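Side-chain contacts in ABC transporter sugar binding protein (Xanthomonas axonopodis pv. citri, PDB 3UOR), which probably binds maltose or a related sugar in the periplasm and hands it to an ABC transporter for import: residues Asn232-Gln235 against Pro240-Ser243; Arg332-Ile337 against Pro350-Asp355; Asp339-Pro342 against Thr346-Leu349; Thr388-Val391 against Gly395-His398. All blocks are in the same frame, centred on the assembly; numbering follows the deposited sequence.

How the contacts relate
From the N terminus, contact 1 comes first: it closes the short turn that follows helix 221-235, and its loop arm leads on toward helix 250-256. Contact 2 then joins helix 327-337 to helix 350-353, and contact 3 is nested inside the loop it closes, folding 339-342 against the end of helix 344-348. Their centres lie about 7 Å apart, and they touch through Leu352 and Thr346. Contact 4 closes last, where helix 377-394 turns into helix 398-412. It touches contact 1, with centres about 11 Å apart, whereas contacts 3 and 4 lie on opposite sides of the chain's centre. None of the loops cross.

Contact 1 (Asn232-Gln235 against Pro240-Ser243); sequences NMYQ and PKVS
Tyr234 and Gln235, on the last turn of helix 221-235, receive Pro240 and Lys241 as the chain doubles back after the helix; the closest CA atoms, those of Tyr234 and Pro240, are 6.1 Å apart. Tyr234 comes first along the helix. Its CB is directed at the loop, and the ring offers an edge to the backbone of Pro240, with CE1 3.3 Å from Pro240 O, which lies near the ring plane. CB of Pro240 is directed away from the helix, and it is the carbonyl that meets the tyrosine. Lys241 CG approaches the same ring obliquely, and Lys241 CE lies 3.9 Å from Tyr234 CB. The phenol oxygen is used elsewhere, hydrogen-bonded to Met189 O.

Gln235 follows. Its CB leaves the loop behind, but a bend at chi2 (-46°) brings the amide round to the lysine. Lys241 runs extended beyond CG and crosses it at about a right angle, its NZ donating to Gln235 OE1 at 2.8 Å. The C=O...N angle is 126°, and NZ is tilted 20° from the carbonyl plane. Gln235 NE2 donates to Asp231 OD1 and Val392 O, which fixes the amide's flip and leaves OE1 facing the ammonium. Lys241 is the centre of an inverse gamma turn, closed by a weak bond from Val242 N to Pro240 O at 3.1 Å, a local kink in the chain just beyond a helix end in this solute-binding-protein fold.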
# COMPACT_ATOMS: atom_id res chain seq x y z
N ASN A 232 19.13 -7.28 -9.96
CA ASN A 232 19.68 -8.62 -10.17
C ASN A 232 18.65 -9.62 -10.72
O ASN A 232 19.00 -10.47 -11.52
CB ASN A 232 20.30 -9.16 -8.88
CG ASN A 232 21.01 -10.48 -9.10
OD1 ASN A 232 21.98 -10.56 -9.84
ND2 ASN A 232 20.52 -11.53 -8.44
N MET A 233 17.40 -9.51 -10.28
CA MET A 233 16.37 -10.46 -10.72
C MET A 233 16.13 -10.38 -12.23
O MET A 233 15.86 -11.39 -12.87
CB MET A 233 15.04 -10.22 -9.99
CG MET A 233 15.12 -10.43 -8.46
SD MET A 233 13.46 -10.46 -7.73
CE MET A 233 13.84 -9.70 -6.16
N TYR A 234 16.15 -9.19 -12.79
CA TYR A 234 16.01 -9.09 -14.24
C TYR A 234 17.26 -9.56 -14.96
O TYR A 234 17.16 -10.24 -15.97
CB TYR A 234 15.68 -7.66 -14.69
CG TYR A 234 14.44 -7.11 -14.05
CD1 TYR A 234 13.20 -7.18 -14.68
CD2 TYR A 234 14.50 -6.53 -12.79
CE1 TYR A 234 12.07 -6.66 -14.07
CE2 TYR A 234 13.38 -6.02 -12.18
CZ TYR A 234 12.18 -6.09 -12.81
OH TYR A 234 11.09 -5.54 -12.17
N GLN A 235 18.43 -9.22 -14.43
CA GLN A 235 19.66 -9.55 -15.13
C GLN A 235 19.95 -11.05 -15.08
O GLN A 235 20.64 -11.56 -15.96
CB GLN A 235 20.87 -8.74 -14.64
CG GLN A 235 20.71 -7.20 -14.62
CD GLN A 235 20.09 -6.63 -15.89
OE1 GLN A 235 20.13 -7.23 -16.95
NE2 GLN A 235 19.51 -5.45 -15.77
N PRO A 240 11.10 -11.14 -16.07
CA PRO A 240 11.10 -10.60 -17.44
C PRO A 240 11.20 -9.08 -17.44
O PRO A 240 10.69 -8.41 -16.53
CB PRO A 240 9.74 -11.02 -18.00
CG PRO A 240 8.85 -11.13 -16.76
CD PRO A 240 9.78 -11.69 -15.70
N LYS A 241 11.85 -8.54 -18.46
CA LYS A 241 12.01 -7.10 -18.58
C LYS A 241 10.82 -6.50 -19.32
O LYS A 241 10.93 -6.13 -20.49
CB LYS A 241 13.33 -6.78 -19.30
CG LYS A 241 14.56 -7.14 -18.47
CD LYS A 241 15.84 -6.80 -19.20
CE LYS A 241 17.04 -7.18 -18.36
NZ LYS A 241 18.35 -6.95 -19.05
N VAL A 242 9.69 -6.41 -18.64
CA VAL A 242 8.46 -5.93 -19.28
C VAL A 242 7.72 -4.93 -18.41
O VAL A 242 7.90 -4.91 -17.19
CB VAL A 242 7.50 -7.09 -19.59
CG1 VAL A 242 8.10 -7.99 -20.68
CG2 VAL A 242 7.23 -7.90 -18.35
N SER A 243 6.91 -4.10 -19.07
CA SER A 243 5.93 -3.23 -18.40
C SER A 243 4.59 -3.95 -18.38
O SER A 243 4.42 -4.94 -19.09
CB SER A 243 5.78 -1.91 -19.14
OG SER A 243 6.97 -1.15 -19.03

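Contact 2 (Arg332-Ile337 against Pro350-Asp355); sequences RFHAII and PSLAND
His334 and Leu352 mark the closest passage of the two backbones, their CA atoms 8.4 Å apart, where the last turns of helix 327-337 face the short helix 350-353 and the loop residues after it. The gap is bridged by side chains. His334 has CG anti to its backbone nitrogen (chi1 176°), which carries the imidazole out from the helix toward the second segment. There Leu352 sets one methyl over a face of the ring: CD2 is 3.6 Å from the ring centroid and only 9° off the ring normal, a well-centred CH-pi contact. The similar distances from CD2 to all five ring atoms confirm that the methyl sits over the middle, not over one bond.

Two polar groups meet the ring edge. Asp355 OD2 lies near the imidazole plane, 3.9 Å from His334 CE1, with the carboxylate plane turned 70° from the ring. Asp355 OD2 is 4.7 Å from His334 NE2, so any electrostatic pull on a protonated ring would probably be modest, and the other oxygen, OD1, is hydrogen-bonded to Leu357 N. A water molecule, also in the ring plane, joins His334 ND1 (2.9 Å) to Ser351 OG (2.8 Å). The imidazole is thus held by a methyl over one face and a water bridge at its edge.

Around this pair, His334 and Leu352 both rest on Pro341 of the intervening loop, and Leu352 also packs on Thr346 and Trp347 of helix 344-348. On another flank of helix 327-337, Phe333 packs against helix 39-52 and stacks with Trp140 of strand 134-150.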
# COMPACT_ATOMS: atom_id res chain seq x y z
N ARG A 332 -16.74 -7.40 7.05
CA ARG A 332 -17.75 -7.38 6.00
C ARG A 332 -17.14 -6.71 4.77
O ARG A 332 -17.28 -7.18 3.63
CB ARG A 332 -18.96 -6.60 6.49
CG ARG A 332 -20.31 -7.06 6.01
CD ARG A 332 -21.42 -6.29 6.74
NE ARG A 332 -21.80 -6.92 8.02
CZ ARG A 332 -22.03 -6.28 9.17
NH1 ARG A 332 -21.91 -4.95 9.25
NH2 ARG A 332 -22.37 -6.97 10.25
N PHE A 333 -16.45 -5.60 5.01
CA PHE A 333 -15.79 -4.84 3.96
C PHE A 333 -14.77 -5.71 3.24
O PHE A 333 -14.71 -5.72 2.01
CB PHE A 333 -15.09 -3.64 4.58
CG PHE A 333 -14.69 -2.58 3.59
CD1 PHE A 333 -15.64 -1.92 2.83
CD2 PHE A 333 -13.36 -2.19 3.48
CE1 PHE A 333 -15.27 -0.92 1.95
CE2 PHE A 333 -12.99 -1.20 2.60
CZ PHE A 333 -13.95 -0.56 1.83
N HIS A 334 -13.98 -6.45 4.01
CA HIS A 334 -13.00 -7.36 3.42
C HIS A 334 -13.70 -8.44 2.59
O HIS A 334 -13.25 -8.79 1.48
CB HIS A 334 -12.16 -8.02 4.50
CG HIS A 334 -11.20 -9.05 3.98
ND1 HIS A 334 -11.49 -10.39 3.94
CD2 HIS A 334 -9.95 -8.92 3.48
CE1 HIS A 334 -10.46 -11.06 3.44
NE2 HIS A 334 -9.51 -10.18 3.15
N ALA A 335 -14.79 -8.97 3.12
CA ALA A 335 -15.52 -10.05 2.47
C ALA A 335 -15.99 -9.62 1.10
O ALA A 335 -15.92 -10.39 0.15
CB ALA A 335 -16.71 -10.49 3.31
N ILE A 336 -16.44 -8.37 0.99
CA ILE A 336 -17.04 -7.92 -0.26
C ILE A 336 -16.00 -7.49 -1.28
O ILE A 336 -16.07 -7.90 -2.43
CB ILE A 336 -18.05 -6.79 -0.03
CG1 ILE A 336 -19.15 -7.26 0.93
CG2 ILE A 336 -18.65 -6.33 -1.34
CD1 ILE A 336 -19.98 -6.14 1.48
N ILE A 337 -15.02 -6.70 -0.85
CA ILE A 337 -14.09 -6.09 -1.80
C ILE A 337 -12.62 -6.50 -1.62
O ILE A 337 -11.78 -6.20 -2.47
CB ILE A 337 -14.26 -4.55 -1.77
CG1 ILE A 337 -13.57 -3.89 -2.96
CG2 ILE A 337 -13.74 -3.96 -0.49
CD1 ILE A 337 -13.80 -2.39 -3.02
N PRO A 350 -13.31 -15.19 12.73
CA PRO A 350 -13.16 -16.42 11.94
C PRO A 350 -13.19 -16.19 10.42
O PRO A 350 -12.45 -16.85 9.69
CB PRO A 350 -14.35 -17.27 12.40
CG PRO A 350 -14.60 -16.80 13.82
CD PRO A 350 -14.32 -15.32 13.79
N SER A 351 -14.03 -15.27 9.96
CA SER A 351 -14.06 -14.84 8.57
C SER A 351 -12.64 -14.64 7.98
O SER A 351 -12.35 -15.09 6.87
CB SER A 351 -14.86 -13.52 8.53
OG SER A 351 -14.96 -12.96 7.23
N LEU A 352 -11.76 -13.99 8.73
CA LEU A 352 -10.40 -13.70 8.28
C LEU A 352 -9.39 -14.75 8.73
O LEU A 352 -8.52 -15.16 7.97
CB LEU A 352 -9.97 -12.31 8.75
CG LEU A 352 -10.41 -11.20 7.79
CD1 LEU A 352 -10.89 -9.99 8.51
CD2 LEU A 352 -9.27 -10.84 6.84
N ALA A 353 -9.51 -15.17 9.98
CA ALA A 353 -8.52 -16.06 10.59
C ALA A 353 -8.45 -17.44 9.93
O ALA A 353 -7.42 -18.11 10.01
CB ALA A 353 -8.82 -16.21 12.07
N ASN A 354 -9.55 -17.86 9.31
CA ASN A 354 -9.61 -19.12 8.59
C ASN A 354 -9.47 -18.98 7.06
O ASN A 354 -9.76 -19.92 6.31
CB ASN A 354 -10.94 -19.83 8.90
CG ASN A 354 -11.09 -20.13 10.37
OD1 ASN A 354 -10.13 -20.52 11.05
ND2 ASN A 354 -12.31 -19.94 10.89
N ASP A 355 -9.07 -17.80 6.60
CA ASP A 355 -8.92 -17.57 5.16
C ASP A 355 -7.46 -17.81 4.84
O ASP A 355 -6.59 -17.01 5.17
CB ASP A 355 -9.33 -16.12 4.83
CG ASP A 355 -9.30 -15.83 3.33
OD1 ASP A 355 -8.59 -16.53 2.58
OD2 ASP A 355 -10.00 -14.88 2.90
O HOH W 1 -13.80 -11.85 4.97

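Contact 3 (Asp339-Pro342 against Thr346-Leu349); sequences DLPP and TWKL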
# COMPACT_ATOMS: atom_id res chain seq x y z
N ASP A 339 -10.41 -5.62 0.71
CA ASP A 339 -9.53 -4.64 1.37
C ASP A 339 -9.14 -5.10 2.76
O ASP A 339 -9.97 -5.60 3.51
CB ASP A 339 -10.18 -3.25 1.42
CG ASP A 339 -10.27 -2.61 0.05
OD1 ASP A 339 -9.57 -3.07 -0.85
OD2 ASP A 339 -11.06 -1.66 -0.14
N LEU A 340 -7.87 -4.94 3.09
CA LEU A 340 -7.35 -5.55 4.31
C LEU A 340 -7.69 -4.72 5.54
O LEU A 340 -7.48 -3.52 5.57
CB LEU A 340 -5.83 -5.73 4.24
CG LEU A 340 -5.22 -6.45 3.03
CD1 LEU A 340 -3.70 -6.35 3.16
CD2 LEU A 340 -5.68 -7.91 3.00
N PRO A 341 -8.21 -5.38 6.57
CA PRO A 341 -8.46 -4.66 7.82
C PRO A 341 -7.15 -4.13 8.38
O PRO A 341 -6.12 -4.80 8.27
CB PRO A 341 -9.03 -5.74 8.73
CG PRO A 341 -9.74 -6.68 7.78
CD PRO A 341 -8.79 -6.73 6.58
N PRO A 342 -7.20 -2.95 9.01
CA PRO A 342 -5.98 -2.34 9.56
C PRO A 342 -5.77 -2.67 11.03
O PRO A 342 -4.85 -2.09 11.61
CB PRO A 342 -6.25 -0.85 9.43
CG PRO A 342 -7.72 -0.73 9.56
CD PRO A 342 -8.32 -2.00 8.96
N THR A 346 -9.87 -7.43 14.00
CA THR A 346 -10.65 -7.84 12.84
C THR A 346 -10.06 -9.11 12.27
O THR A 346 -10.77 -9.97 11.78
CB THR A 346 -10.67 -6.79 11.75
OG1 THR A 346 -11.09 -5.55 12.32
CG2 THR A 346 -11.65 -7.18 10.66
N TRP A 347 -8.73 -9.22 12.35
CA TRP A 347 -8.02 -10.38 11.82
C TRP A 347 -8.27 -11.63 12.65
O TRP A 347 -8.02 -12.74 12.17
CB TRP A 347 -6.51 -10.09 11.71
CG TRP A 347 -6.20 -9.33 10.42
CD1 TRP A 347 -6.17 -7.98 10.26
CD2 TRP A 347 -5.95 -9.90 9.13
NE1 TRP A 347 -5.88 -7.67 8.95
CE2 TRP A 347 -5.76 -8.83 8.23
CE3 TRP A 347 -5.86 -11.21 8.64
CZ2 TRP A 347 -5.47 -9.03 6.88
CZ3 TRP A 347 -5.58 -11.41 7.30
CH2 TRP A 347 -5.39 -10.32 6.43
N LYS A 348 -8.76 -11.46 13.88
CA LYS A 348 -9.04 -12.62 14.75
C LYS A 348 -10.42 -13.22 14.47
O LYS A 348 -10.69 -14.34 14.85
CB LYS A 348 -8.90 -12.25 16.23
CG LYS A 348 -7.47 -11.95 16.67
CD LYS A 348 -7.45 -11.35 18.07
CE LYS A 348 -6.26 -10.40 18.26
NZ LYS A 348 -6.65 -9.13 18.97
N LEU A 349 -11.29 -12.45 13.81
CA LEU A 349 -12.61 -12.96 13.44
C LEU A 349 -12.48 -14.16 12.51
O LEU A 349 -11.65 -14.17 11.60
CB LEU A 349 -13.46 -11.85 12.81
CG LEU A 349 -13.78 -10.70 13.76
CD1 LEU A 349 -14.48 -9.58 13.04
CD2 LEU A 349 -14.66 -11.22 14.94
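Pro341 and Thr346 bring the backbones closest, with CA atoms 6.3 Å apart, where the loop 339-342, extended as far as Pro341, passes the end of the short, weakly bonded helix 344-348. Pro341 is gripped from two directions. Its ring carbons meet the methyl branch of Thr346: CG lies 3.5 Å from Thr346 CG2, tighter than usual van der Waals contact, and the two side chains cross at about a right angle. That methyl is the branch anti to the backbone nitrogen of Thr346, while the hydroxyl OG1 takes the other place and is hydrogen-bonded to Gln330 OE1.

Trp347 supplies the second grip. Its indole NE1 donates to Pro341 O at 3.0 Å with a nearly straight N-H...O angle of 160°, and the acceptor lies 8° out of the indole plane, as expected for a ring N-H pointing straight at its partner. On the acceptor side the fit is less regular, because NE1 stands above the carbonyl plane, 38° out of it. Hydrophobic contact flanks the bond: Pro341 CB is 3.9 Å from Trp347 CD1, and Leu340 CD2 reaches the benzene side of the indole at its edge, 4.0 Å from CZ2. The indole N-H thus supplies the carbonyl of the buried Pro341 with a polar partner.

Neighbouring elements enclose the pair. Backbone bonds link Leu340 to Val142 of strand 134-150 and Pro342 to Phe122, whose ring also meets the indole. Gln330 of helix 327-337 packs on Pro341, while Leu340 touches Thr144 and Pro342 touches Pro139 and Val142, all of strand 134-150.

Contact 4 (Thr388-Val391 against Gly395-His398); sequences TERV and GQSH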
# COMPACT_ATOMS: atom_id res chain seq x y z
N THR A 388 15.07 3.41 -12.09
CA THR A 388 15.32 1.98 -11.96
C THR A 388 15.02 1.24 -13.27
O THR A 388 15.71 0.28 -13.62
CB THR A 388 14.53 1.34 -10.79
OG1 THR A 388 13.12 1.51 -11.02
CG2 THR A 388 14.90 2.02 -9.49
N GLU A 389 14.01 1.68 -14.00
CA GLU A 389 13.72 1.05 -15.28
C GLU A 389 14.90 1.28 -16.24
O GLU A 389 15.19 0.44 -17.09
CB GLU A 389 12.44 1.60 -15.87
CG GLU A 389 12.07 1.01 -17.20
CD GLU A 389 10.77 1.58 -17.72
OE1 GLU A 389 10.42 2.72 -17.33
OE2 GLU A 389 10.09 0.89 -18.50
N ARG A 390 15.59 2.40 -16.08
CA ARG A 390 16.74 2.68 -16.93
C ARG A 390 17.90 1.77 -16.55
O ARG A 390 18.64 1.29 -17.41
CB ARG A 390 17.16 4.14 -16.78
CG ARG A 390 17.71 4.75 -18.05
CD ARG A 390 17.33 6.22 -18.10
NE ARG A 390 17.83 6.90 -16.91
CZ ARG A 390 17.19 7.87 -16.26
NH1 ARG A 390 16.00 8.29 -16.69
NH2 ARG A 390 17.75 8.42 -15.19
N VAL A 391 18.07 1.56 -15.25
CA VAL A 391 19.06 0.63 -14.76
C VAL A 391 18.78 -0.77 -15.31
O VAL A 391 19.69 -1.42 -15.83
CB VAL A 391 19.06 0.59 -13.23
CG1 VAL A 391 19.77 -0.67 -12.72
CG2 VAL A 391 19.70 1.85 -12.69
N GLY A 395 20.91 -0.69 -18.61
CA GLY A 395 22.17 -1.02 -17.98
C GLY A 395 22.88 0.19 -17.38
O GLY A 395 24.06 0.10 -17.06
N GLN A 396 22.17 1.31 -17.20
CA GLN A 396 22.74 2.42 -16.43
C GLN A 396 23.38 1.86 -15.15
O GLN A 396 22.85 0.94 -14.56
CB GLN A 396 21.68 3.48 -16.10
CG GLN A 396 22.15 4.53 -15.12
CD GLN A 396 21.22 5.73 -15.03
OE1 GLN A 396 20.13 5.72 -15.57
NE2 GLN A 396 21.67 6.78 -14.35
N SER A 397 24.51 2.42 -14.73
CA SER A 397 25.19 1.92 -13.52
C SER A 397 24.45 2.32 -12.25
O SER A 397 23.72 3.31 -12.22
CB SER A 397 26.61 2.47 -13.45
OG SER A 397 26.58 3.83 -13.08
N HIS A 398 24.68 1.57 -11.18
CA HIS A 398 23.97 1.81 -9.94
C HIS A 398 24.50 3.08 -9.30
O HIS A 398 23.73 3.86 -8.75
CB HIS A 398 24.08 0.60 -9.00
CG HIS A 398 23.38 -0.62 -9.51
ND1 HIS A 398 23.16 -1.74 -8.74
CD2 HIS A 398 22.84 -0.89 -10.73
CE1 HIS A 398 22.52 -2.65 -9.46
NE2 HIS A 398 22.32 -2.16 -10.67
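Arg390 and Gln396 turn their flat ends almost into one plane: guanidinium and amide are 23° apart, with Gln396 OE1 at the guanidinium edge. Arg390 NE donates to that oxygen at 2.9 Å, with an N-H...O angle of 163°. The bond lies in the carbonyl plane with a C=O...N angle of 155°, so both groups are well aligned for it. Two different chain shapes produce the meeting. Gln396, its CG anti to the backbone nitrogen, reaches out extended, whereas Arg390 bends at chi2 and chi3 to bring NE round to the amide.

Val391 and His398 cross at about a right angle. The valine methyl CG1 lies 3.6 Å from His398 NE2, approaching the imidazole obliquely; the polar need of that nitrogen is met by Asp231 OD2 of helix 221-235. The other methyl, CG2, is 3.8 Å from Gln396 O. Behind these side chains the backbone turns at Gly395, whose positive phi ends helix 377-394, and Gly395 N makes a weak bond of 3.1 Å to Val391 O. Ser397 then N-caps helix 398-412, its OG bonding to Ala400 N.

Chemically, Glu404 completes the polar pair: one carboxylate oxygen forms a salt bridge with Arg390 NH2 and the other accepts from Gln396 NE2. The shared carboxylate probably steadies the positive charge, and with both amide ends engaged the flip of Gln396 is defined, linking the two helices across their connecting turn.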